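Local coordinates for HTH tetR-type domain-containing protein (Streptomyces coelicolor A3, PDB 3IUV) that is of uncharacterised biological role but probably binds DNA as a dimeric transcriptional regulator of the TetR family, at residues E10-Q13 and R14-A18; V42-G45 and S46-Y49; A52-D55 and D56-A60; L157-L161 and T162-Y166. All coordinates share one frame; numbering follows the deposited sequence.

Interaction 1: E10-Q13 and R14-A18; sequences ERRQ and RIIDA
Gln13 and Asp17 face each other one turn apart in the first helix of the chain, and their side chains share a polar contact. Gln13 NE2 donates to Asp17 OD2 over 3.2 Å; the acceptor lies close to the plane of the amide, but the N-H arrives from above the carboxylate plane. With CG opposite the backbone N (chi1 -172°) and a bend at the next bond, the amide swings forward along the helix to its partner. Gln64 of helix 54-73 bonds to both, its OE1 accepting from Gln13 NE2 and its NE2 donating to Asp17 OD1.

The backbone beneath is satisfied in ordinary helical fashion. Asp17 N reaches Gln13 O at 2.8 Å, Ile16 N reaches Arg12 O at 3.0 Å, and Ile15 N reaches Arg11 O at 3.3 Å. The bond from Arg14 N to Glu10 O is weak.

Arg11 and Arg14 bring like charges together, with NH2 of Arg11 over one face of the Arg14 guanidinium and the two planes nearly perpendicular. Arg14 NH2 finds its acceptor in Ala40 O. Ile16 CD1 lies over a face of the Arg12 guanidinium, 3.7 Å from NH1. Gln13 and Asp17 are thus an i to i+4 pair in helix 11-24, the first helix of what is probably the TetR-type DNA-binding domain. Around this turn, Arg11, Arg12 and Ile15 lean on helix 44-50, while Ile16 packs against Ala60 and Gln64 of helix 54-73.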
loop_
_atom_site.group_PDB
_atom_site.type_symbol
_atom_site.label_atom_id
_atom_site.label_comp_id
_atom_site.label_asym_id
_atom_site.label_seq_id
_atom_site.Cartn_x
_atom_site.Cartn_y
_atom_site.Cartn_z
ATOM N N GLU A 10 8.894 -23.808 18.428
ATOM C CA GLU A 10 10.155 -23.071 18.546
ATOM C C GLU A 10 11.083 -23.503 17.435
ATOM O O GLU A 10 12.010 -22.787 17.052
ATOM C CB GLU A 10 10.817 -23.235 19.917
ATOM C CG GLU A 10 10.796 -21.959 20.755
ATOM C CD GLU A 10 11.787 -20.909 20.265
ATOM O OE1 GLU A 10 11.377 -19.994 19.518
ATOM O OE2 GLU A 10 12.979 -21.007 20.626
ATOM N N ARG A 11 10.826 -24.694 16.921
ATOM C CA ARG A 11 11.420 -25.083 15.671
ATOM C C ARG A 11 10.781 -24.228 14.586
ATOM O O ARG A 11 11.472 -23.511 13.865
ATOM C CB ARG A 11 11.160 -26.554 15.396
ATOM C CG ARG A 11 10.892 -26.839 13.931
ATOM C CD ARG A 11 12.157 -26.941 13.105
ATOM N NE ARG A 11 13.275 -26.217 13.697
ATOM C CZ ARG A 11 14.377 -26.799 14.160
ATOM N NH1 ARG A 11 14.531 -28.117 14.090
ATOM N NH2 ARG A 11 15.339 -26.056 14.678
ATOM N N ARG A 12 9.451 -24.283 14.504
ATOM C CA ARG A 12 8.723 -23.646 13.406
ATOM C C ARG A 12 8.690 -22.117 13.515
ATOM O O ARG A 12 8.522 -21.404 12.522
ATOM C CB ARG A 12 7.309 -24.235 13.276
ATOM C CG ARG A 12 6.195 -23.475 13.978
ATOM C CD ARG A 12 4.824 -23.725 13.299
ATOM N NE ARG A 12 3.969 -22.528 13.354
ATOM C CZ ARG A 12 3.050 -22.195 12.445
ATOM N NH1 ARG A 12 2.337 -21.088 12.596
ATOM N NH2 ARG A 12 2.839 -22.961 11.387
ATOM N N GLN A 13 8.861 -21.618 14.732
ATOM C CA GLN A 13 8.937 -20.196 14.953
ATOM C C GLN A 13 10.233 -19.647 14.374
ATOM O O GLN A 13 10.241 -18.634 13.652
ATOM C CB GLN A 13 8.897 -19.916 16.451
ATOM C CG GLN A 13 8.771 -18.442 16.792
ATOM C CD GLN A 13 7.515 -17.835 16.215
ATOM O OE1 GLN A 13 6.435 -18.443 16.254
ATOM N NE2 GLN A 13 7.644 -16.635 15.666
ATOM N N ARG A 14 11.335 -20.310 14.717
ATOM C CA ARG A 14 12.643 -19.911 14.229
ATOM C C ARG A 14 12.549 -19.787 12.739
ATOM O O ARG A 14 13.085 -18.845 12.150
ATOM C CB ARG A 14 13.694 -20.958 14.573
ATOM C CG ARG A 14 14.200 -20.895 15.997
ATOM C CD ARG A 14 15.162 -22.033 16.245
ATOM N NE ARG A 14 16.046 -22.240 15.101
ATOM C CZ ARG A 14 16.964 -23.199 15.037
ATOM N NH1 ARG A 14 17.113 -24.031 16.055
ATOM N NH2 ARG A 14 17.734 -23.330 13.961
ATOM N N ILE A 15 11.854 -20.749 12.135
ATOM C CA ILE A 15 11.668 -20.769 10.687
ATOM C C ILE A 15 10.908 -19.525 10.186
ATOM O O ILE A 15 11.425 -18.766 9.355
ATOM C CB ILE A 15 11.015 -22.100 10.207
ATOM C CG1 ILE A 15 12.034 -23.254 10.307
ATOM C CG2 ILE A 15 10.430 -21.965 8.779
ATOM C CD1 ILE A 15 11.501 -24.609 9.917
ATOM N N ILE A 16 9.703 -19.307 10.707
ATOM C CA ILE A 16 8.885 -18.160 10.325
ATOM C C ILE A 16 9.624 -16.840 10.507
ATOM O O ILE A 16 9.581 -15.954 9.643
ATOM C CB ILE A 16 7.614 -18.119 11.153
ATOM C CG1 ILE A 16 6.744 -19.326 10.792
ATOM C CG2 ILE A 16 6.880 -16.811 10.922
ATOM C CD1 ILE A 16 5.509 -19.462 11.641
ATOM N N ASP A 17 10.301 -16.715 11.643
ATOM C CA ASP A 17 11.038 -15.501 11.957
ATOM C C ASP A 17 12.107 -15.274 10.920
ATOM O O ASP A 17 12.327 -14.159 10.468
ATOM C CB ASP A 17 11.664 -15.614 13.340
ATOM C CG ASP A 17 10.644 -15.429 14.452
ATOM O OD1 ASP A 17 9.725 -14.594 14.286
ATOM O OD2 ASP A 17 10.754 -16.117 15.487
ATOM N N ALA A 18 12.769 -16.354 10.543
ATOM C CA ALA A 18 13.795 -16.294 9.522
ATOM C C ALA A 18 13.197 -15.871 8.189
ATOM O O ALA A 18 13.768 -15.039 7.490
ATOM C CB ALA A 18 14.500 -17.646 9.406
#

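Interaction 2: V42-G45 and S46-Y49; sequences VPLG and STTY
Gly45 O takes two donors from the next turn, Tyr49 N at 2.8 Å and the hydroxyl Thr48 OG1 at 3.2 Å. Both come from the same face of the carbonyl plane, the hydroxyl well above it and not on a lone pair. Thr48 can do this because its OG1 sits between its own backbone N and carbonyl carbon (chi1 68°), turned back toward the preceding turn. A valine here would take away that hydroxyl and would probably leave Gly45 O with Tyr49 N but without its second donor. One residue earlier, Thr47 N points straight at Pro43 O, 3.1 Å away and in the carbonyl plane, which closes the first turn behind the N-cap residue Pro43.

Outward from these bonds the contacts become apolar. Leu44 CD1 meets the methyl CG2 of Thr47 at 3.8 Å, the two side chains slanting across each other. Beneath the start of the helix, Val42 CG1 lies against Ser46 CB, so the residue just before the cap packs under the first turn.

This is the start of helix 44-50, the second helix of the predicted helix-turn-helix and, as in other TetR proteins, probably the one that reads DNA. Leu44, Thr47 and Thr48 rest on His33 of helix 33-40, where Thr47 also meets Ala37. Val42 and Ser46 turn instead to helix 11-24, touching Arg11, and Val42 reaches Arg14 and Ile15 as well.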
loop_
_atom_site.group_PDB
_atom_site.type_symbol
_atom_site.label_atom_id
_atom_site.label_comp_id
_atom_site.label_asym_id
_atom_site.label_seq_id
_atom_site.Cartn_x
_atom_site.Cartn_y
_atom_site.Cartn_z
ATOM N N VAL A 42 18.790 -24.351 9.748
ATOM C CA VAL A 42 17.802 -25.379 9.996
ATOM C C VAL A 42 17.770 -26.195 8.722
ATOM O O VAL A 42 17.914 -25.651 7.629
ATOM C CB VAL A 42 16.416 -24.733 10.293
ATOM C CG1 VAL A 42 15.307 -25.441 9.544
ATOM C CG2 VAL A 42 16.156 -24.670 11.797
ATOM N N PRO A 43 17.630 -27.511 8.848
ATOM C CA PRO A 43 17.591 -28.335 7.643
ATOM C C PRO A 43 16.447 -27.951 6.712
ATOM O O PRO A 43 15.374 -27.554 7.165
ATOM C CB PRO A 43 17.365 -29.747 8.203
ATOM C CG PRO A 43 17.985 -29.694 9.550
ATOM C CD PRO A 43 17.721 -28.316 10.076
ATOM N N LEU A 44 16.681 -28.077 5.413
ATOM C CA LEU A 44 15.615 -27.888 4.455
ATOM C C LEU A 44 14.424 -28.721 4.868
ATOM O O LEU A 44 13.280 -28.258 4.817
ATOM C CB LEU A 44 16.083 -28.312 3.081
ATOM C CG LEU A 44 15.186 -28.086 1.864
ATOM C CD1 LEU A 44 14.786 -26.619 1.679
ATOM C CD2 LEU A 44 15.947 -28.599 0.649
ATOM N N GLY A 45 14.710 -29.955 5.285
ATOM C CA GLY A 45 13.688 -30.923 5.667
ATOM C C GLY A 45 12.765 -30.417 6.774
ATOM O O GLY A 45 11.573 -30.676 6.736
ATOM N N SER A 46 13.332 -29.716 7.757
ATOM C CA SER A 46 12.581 -29.060 8.823
ATOM C C SER A 46 11.627 -28.071 8.204
ATOM O O SER A 46 10.424 -28.013 8.477
ATOM C CB SER A 46 13.539 -28.227 9.676
ATOM O OG SER A 46 13.859 -28.834 10.908
ATOM N N THR A 47 12.255 -27.238 7.411
ATOM C CA THR A 47 11.630 -26.201 6.655
ATOM C C THR A 47 10.390 -26.739 5.936
ATOM O O THR A 47 9.296 -26.166 6.019
ATOM C CB THR A 47 12.706 -25.645 5.690
ATOM O OG1 THR A 47 13.178 -24.383 6.193
ATOM C CG2 THR A 47 12.200 -25.556 4.248
ATOM N N THR A 48 10.534 -27.867 5.261
ATOM C CA THR A 48 9.421 -28.354 4.481
ATOM C C THR A 48 8.432 -29.154 5.355
ATOM O O THR A 48 7.230 -29.233 5.077
ATOM C CB THR A 48 9.927 -29.116 3.251
ATOM O OG1 THR A 48 10.569 -30.321 3.667
ATOM C CG2 THR A 48 10.951 -28.261 2.495
ATOM N N TYR A 49 8.946 -29.720 6.434
ATOM C CA TYR A 49 8.134 -30.486 7.362
ATOM C C TYR A 49 7.079 -29.545 7.946
ATOM O O TYR A 49 5.921 -29.898 8.164
ATOM C CB TYR A 49 9.042 -31.083 8.443
ATOM C CG TYR A 49 8.329 -31.783 9.566
ATOM C CD1 TYR A 49 7.456 -32.828 9.310
ATOM C CD2 TYR A 49 8.545 -31.402 10.896
ATOM C CE1 TYR A 49 6.806 -33.472 10.337
ATOM C CE2 TYR A 49 7.899 -32.034 11.927
ATOM C CZ TYR A 49 7.029 -33.074 11.642
ATOM O OH TYR A 49 6.382 -33.721 12.666
#

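Interaction 3: A52-D55 and D56-A60; sequences ATLD and DLMVA
Thr53 holds its OG1 between its own backbone N and carbonyl carbon (chi1 82°), which turns the hydroxyl forward to the start of the helix, while Asp56 places CG opposite its carbonyl carbon (chi1 -45°) and sends the carboxylate back to Thr53. The two side chains cross at about a right angle. Asp56 N donates to Thr53 OG1 at 2.7 Å, though the exact place of that oxygen is less certain. In return, Thr53 N donates to Asp56 OD1 at 2.7 Å, meeting it on the anti side and 35° out of the carboxylate plane.

These reciprocal bonds make a capping box, with Thr53 as the N-cap of helix 54-73. The carboxylate also lies at the positive end of the helix dipole, which would tend to favour its charged form. With an alanine at Asp56, Thr53 N would probably lose this acceptor, and the box would keep its hydroxyl half alone.

Behind the cap, Met58 N donates almost straight to Leu54 O at 3.1 Å. Leu54 CD1 and CE of Met58, a selenomethionine, touch at 3.7 Å; both side chains also rest on Leu31. Leu57 touches Val36 of helix 33-40 and Ala19 of helix 11-24.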
loop_
_atom_site.group_PDB
_atom_site.type_symbol
_atom_site.label_atom_id
_atom_site.label_comp_id
_atom_site.label_asym_id
_atom_site.label_seq_id
_atom_site.Cartn_x
_atom_site.Cartn_y
_atom_site.Cartn_z
ATOM N N ALA A 52 4.889 -26.993 3.479
ATOM C CA ALA A 52 4.915 -27.591 2.146
ATOM C C ALA A 52 4.990 -26.548 1.019
ATOM O O ALA A 52 6.013 -26.461 0.314
ATOM C CB ALA A 52 3.714 -28.475 1.963
ATOM N N THR A 53 3.919 -25.767 0.833
ATOM C CA THR A 53 3.933 -24.750 -0.211
ATOM C C THR A 53 4.809 -23.619 0.264
ATOM O O THR A 53 5.023 -23.465 1.465
ATOM C CB THR A 53 2.532 -24.196 -0.563
ATOM O OG1 THR A 53 2.149 -23.188 0.380
ATOM C CG2 THR A 53 1.506 -25.298 -0.571
ATOM N N LEU A 54 5.329 -22.841 -0.682
ATOM C CA LEU A 54 6.078 -21.647 -0.347
ATOM C C LEU A 54 5.069 -20.688 0.230
ATOM O O LEU A 54 5.424 -19.765 0.962
ATOM C CB LEU A 54 6.715 -21.033 -1.594
ATOM C CG LEU A 54 8.120 -20.424 -1.465
ATOM C CD1 LEU A 54 8.218 -19.472 -0.275
ATOM C CD2 LEU A 54 9.194 -21.523 -1.383
ATOM N N ASP A 55 3.800 -20.916 -0.104
ATOM C CA ASP A 55 2.716 -20.051 0.356
ATOM C C ASP A 55 2.558 -20.130 1.852
ATOM O O ASP A 55 2.517 -19.099 2.520
ATOM C CB ASP A 55 1.391 -20.416 -0.307
ATOM C CG ASP A 55 1.328 -19.976 -1.748
ATOM O OD1 ASP A 55 0.469 -20.502 -2.488
ATOM O OD2 ASP A 55 2.147 -19.115 -2.140
ATOM N N ASP A 56 2.473 -21.356 2.364
ATOM C CA ASP A 56 2.265 -21.588 3.784
ATOM C C ASP A 56 3.316 -20.840 4.566
ATOM O O ASP A 56 3.037 -20.269 5.622
ATOM C CB ASP A 56 2.348 -23.072 4.081
ATOM C CG ASP A 56 1.577 -23.889 3.085
ATOM O OD1 ASP A 56 2.114 -24.909 2.596
ATOM O OD2 ASP A 56 0.443 -23.479 2.770
ATOM N N LEU A 57 4.530 -20.820 4.036
ATOM C CA LEU A 57 5.564 -20.046 4.687
ATOM C C LEU A 57 5.201 -18.554 4.673
ATOM O O LEU A 57 5.111 -17.923 5.726
ATOM C CB LEU A 57 6.923 -20.299 4.050
ATOM C CG LEU A 57 8.057 -20.175 5.065
ATOM C CD1 LEU A 57 9.330 -19.773 4.360
ATOM C CD2 LEU A 57 7.700 -19.159 6.148
HETATM N N MSE A 58 4.969 -17.992 3.490
HETATM C CA MSE A 58 4.539 -16.597 3.413
HETATM C C MSE A 58 3.217 -16.363 4.123
HETATM O O MSE A 58 2.949 -15.254 4.600
HETATM C CB MSE A 58 4.430 -16.123 1.969
HETATM C CG MSE A 58 5.760 -16.043 1.265
HETATM SE SE MSE A 58 5.664 -15.104 -0.424
HETATM C CE MSE A 58 7.041 -16.134 -1.390
ATOM N N VAL A 59 2.381 -17.395 4.183
ATOM C CA VAL A 59 1.072 -17.239 4.805
ATOM C C VAL A 59 1.219 -17.162 6.301
ATOM O O VAL A 59 0.602 -16.314 6.947
ATOM C CB VAL A 59 0.099 -18.378 4.476
ATOM C CG1 VAL A 59 -1.216 -18.192 5.273
ATOM C CG2 VAL A 59 -0.172 -18.419 2.982
ATOM N N ALA A 60 2.029 -18.061 6.849
ATOM C CA ALA A 60 2.321 -18.027 8.267
ATOM C C ALA A 60 3.087 -16.744 8.516
ATOM O O ALA A 60 2.743 -15.967 9.408
ATOM C CB ALA A 60 3.149 -19.241 8.673
#

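Interaction 4: L157-L161 and T162-Y166; sequences LQVLL and TDTPY
Val159 and Tyr166 meet where the end of helix 142-161 gives way to the loop that follows. Val159 has CG1 opposite its backbone N (chi1 165°), and this splits the work of the two methyls. CG1 is 3.4 Å from Thr164 O, while CG2 comes to the edge of the Tyr166 ring, near its plane, with Tyr166 CA at 3.9 Å. Tyr166 itself sends its ring off opposite its backbone N (chi1 175°), toward helix 86-98, where it touches Leu94 and Leu98, and its OH is hydrogen-bonded to Ala91 O.

On another side of the helix end, Gln158 bends at its second side-chain bond and folds its amide forward, so that NE2 lies 3.3 Å from the Thr162 methyl CG2. The Thr162 hydroxyl is modelled implausibly near Gln158 O, and with it the place of Gln158 O is less sure.

The last helical bond, Thr162 N to Gln158 O at 2.8 Å, rests on that same carbonyl oxygen. Asp163 then leaves the helix with a positive phi of 53°, and its N makes a weak bond to Leu160 O, one residue short of the helical spacing. The second subunit packs nearby, its Tyr112 on Leu161 and its Leu121 on Asp163. Across the junction itself the side-chain contacts are mainly van der Waals, made by the Val159 and Thr162 methyls, while the hydrogen bonds run between backbone atoms.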
loop_
_atom_site.group_PDB
_atom_site.type_symbol
_atom_site.label_atom_id
_atom_site.label_comp_id
_atom_site.label_asym_id
_atom_site.label_seq_id
_atom_site.Cartn_x
_atom_site.Cartn_y
_atom_site.Cartn_z
ATOM N N LEU A 157 0.871 4.135 5.284
ATOM C CA LEU A 157 1.527 4.116 3.990
ATOM C C LEU A 157 2.482 5.297 3.896
ATOM O O LEU A 157 3.688 5.118 3.898
ATOM C CB LEU A 157 0.497 4.172 2.871
ATOM C CG LEU A 157 0.599 2.952 1.963
ATOM C CD1 LEU A 157 0.092 3.259 0.574
ATOM C CD2 LEU A 157 2.035 2.450 1.930
ATOM N N GLN A 158 1.922 6.501 3.849
ATOM C CA GLN A 158 2.695 7.738 3.852
ATOM C C GLN A 158 3.945 7.714 4.709
ATOM O O GLN A 158 5.010 8.131 4.269
ATOM C CB GLN A 158 1.817 8.906 4.297
ATOM C CG GLN A 158 0.789 9.282 3.250
ATOM C CD GLN A 158 1.427 9.567 1.886
ATOM O OE1 GLN A 158 1.025 9.004 0.861
ATOM N NE2 GLN A 158 2.429 10.437 1.877
ATOM N N VAL A 159 3.812 7.247 5.941
ATOM C CA VAL A 159 4.941 7.261 6.859
ATOM C C VAL A 159 6.128 6.397 6.360
ATOM O O VAL A 159 7.280 6.638 6.710
ATOM C CB VAL A 159 4.506 6.857 8.280
ATOM C CG1 VAL A 159 5.716 6.514 9.135
ATOM C CG2 VAL A 159 3.689 7.974 8.919
ATOM N N LEU A 160 5.850 5.413 5.518
ATOM C CA LEU A 160 6.902 4.534 5.039
ATOM C C LEU A 160 7.391 4.960 3.666
ATOM O O LEU A 160 8.601 4.994 3.395
ATOM C CB LEU A 160 6.406 3.089 5.011
ATOM C CG LEU A 160 5.880 2.593 6.364
ATOM C CD1 LEU A 160 5.125 1.264 6.227
ATOM C CD2 LEU A 160 7.007 2.491 7.398
ATOM N N LEU A 161 6.434 5.285 2.805
ATOM C CA LEU A 161 6.732 5.710 1.445
ATOM C C LEU A 161 7.479 7.048 1.448
ATOM O O LEU A 161 8.385 7.264 0.639
ATOM C CB LEU A 161 5.448 5.772 0.598
ATOM C CG LEU A 161 4.721 4.447 0.285
ATOM C CD1 LEU A 161 3.487 4.681 -0.590
ATOM C CD2 LEU A 161 5.642 3.421 -0.376
ATOM N N THR A 162 7.104 7.932 2.372
ATOM C CA THR A 162 7.773 9.230 2.539
ATOM C C THR A 162 8.905 9.157 3.565
ATOM O O THR A 162 9.656 10.115 3.752
ATOM C CB THR A 162 6.779 10.367 2.927
ATOM O OG1 THR A 162 6.135 10.067 4.176
ATOM C CG2 THR A 162 5.721 10.556 1.843
ATOM N N ASP A 163 9.000 8.009 4.229
ATOM C CA ASP A 163 9.993 7.759 5.275
ATOM C C ASP A 163 10.027 8.805 6.399
ATOM O O ASP A 163 10.995 8.876 7.157
ATOM C CB ASP A 163 11.388 7.578 4.674
ATOM C CG ASP A 163 12.227 6.588 5.459
ATOM O OD1 ASP A 163 12.005 5.369 5.306
ATOM O OD2 ASP A 163 13.099 7.025 6.239
ATOM N N THR A 164 8.962 9.595 6.507
ATOM C CA THR A 164 8.831 10.620 7.540
ATOM C C THR A 164 8.557 9.973 8.907
ATOM O O THR A 164 8.244 8.787 8.971
ATOM C CB THR A 164 7.685 11.584 7.172
ATOM O OG1 THR A 164 7.623 12.657 8.117
ATOM C CG2 THR A 164 6.346 10.850 7.151
ATOM N N PRO A 165 8.713 10.730 10.012
ATOM C CA PRO A 165 8.195 10.174 11.272
ATOM C C PRO A 165 6.706 10.459 11.448
ATOM O O PRO A 165 6.186 11.480 10.981
ATOM C CB PRO A 165 9.009 10.893 12.347
ATOM C CG PRO A 165 9.429 12.171 11.714
ATOM C CD PRO A 165 9.542 11.929 10.228
ATOM N N TYR A 166 6.035 9.527 12.116
ATOM C CA TYR A 166 4.612 9.598 12.396
ATOM C C TYR A 166 4.263 10.818 13.228
ATOM O O TYR A 166 4.888 11.102 14.253
ATOM C CB TYR A 166 4.197 8.343 13.146
ATOM C CG TYR A 166 2.770 8.291 13.625
ATOM C CD1 TYR A 166 1.712 8.355 12.732
ATOM C CD2 TYR A 166 2.481 8.114 14.970
ATOM C CE1 TYR A 166 0.409 8.273 13.167
ATOM C CE2 TYR A 166 1.181 8.039 15.416
ATOM C CZ TYR A 166 0.152 8.111 14.513
ATOM O OH TYR A 166 -1.146 8.033 14.961
#

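How the interactions relate
Interactions 1, 2 and 3 follow one another along the chain and share the N-terminal TetR-type region, their centres 11 to 13 Å apart. Interaction 1 touches both others: Arg11, Arg14 and Ile15 meet Val42, Ser46 and Thr47 of interaction 2, and Ile16 meets Ala60 of interaction 3. Interactions 2 and 3 merely adjoin in sequence, as the probable DNA-reading helix 44-50 gives way to helix 54-73. Helix 11-24 thus packs against both. Interaction 4 comes last, in the C-terminal domain beside the second subunit, with its nearest atoms about 17 Å from interaction 3. The set therefore samples the probable DNA-binding end and the C-terminal body, which probably dimerises as in other TetR proteins.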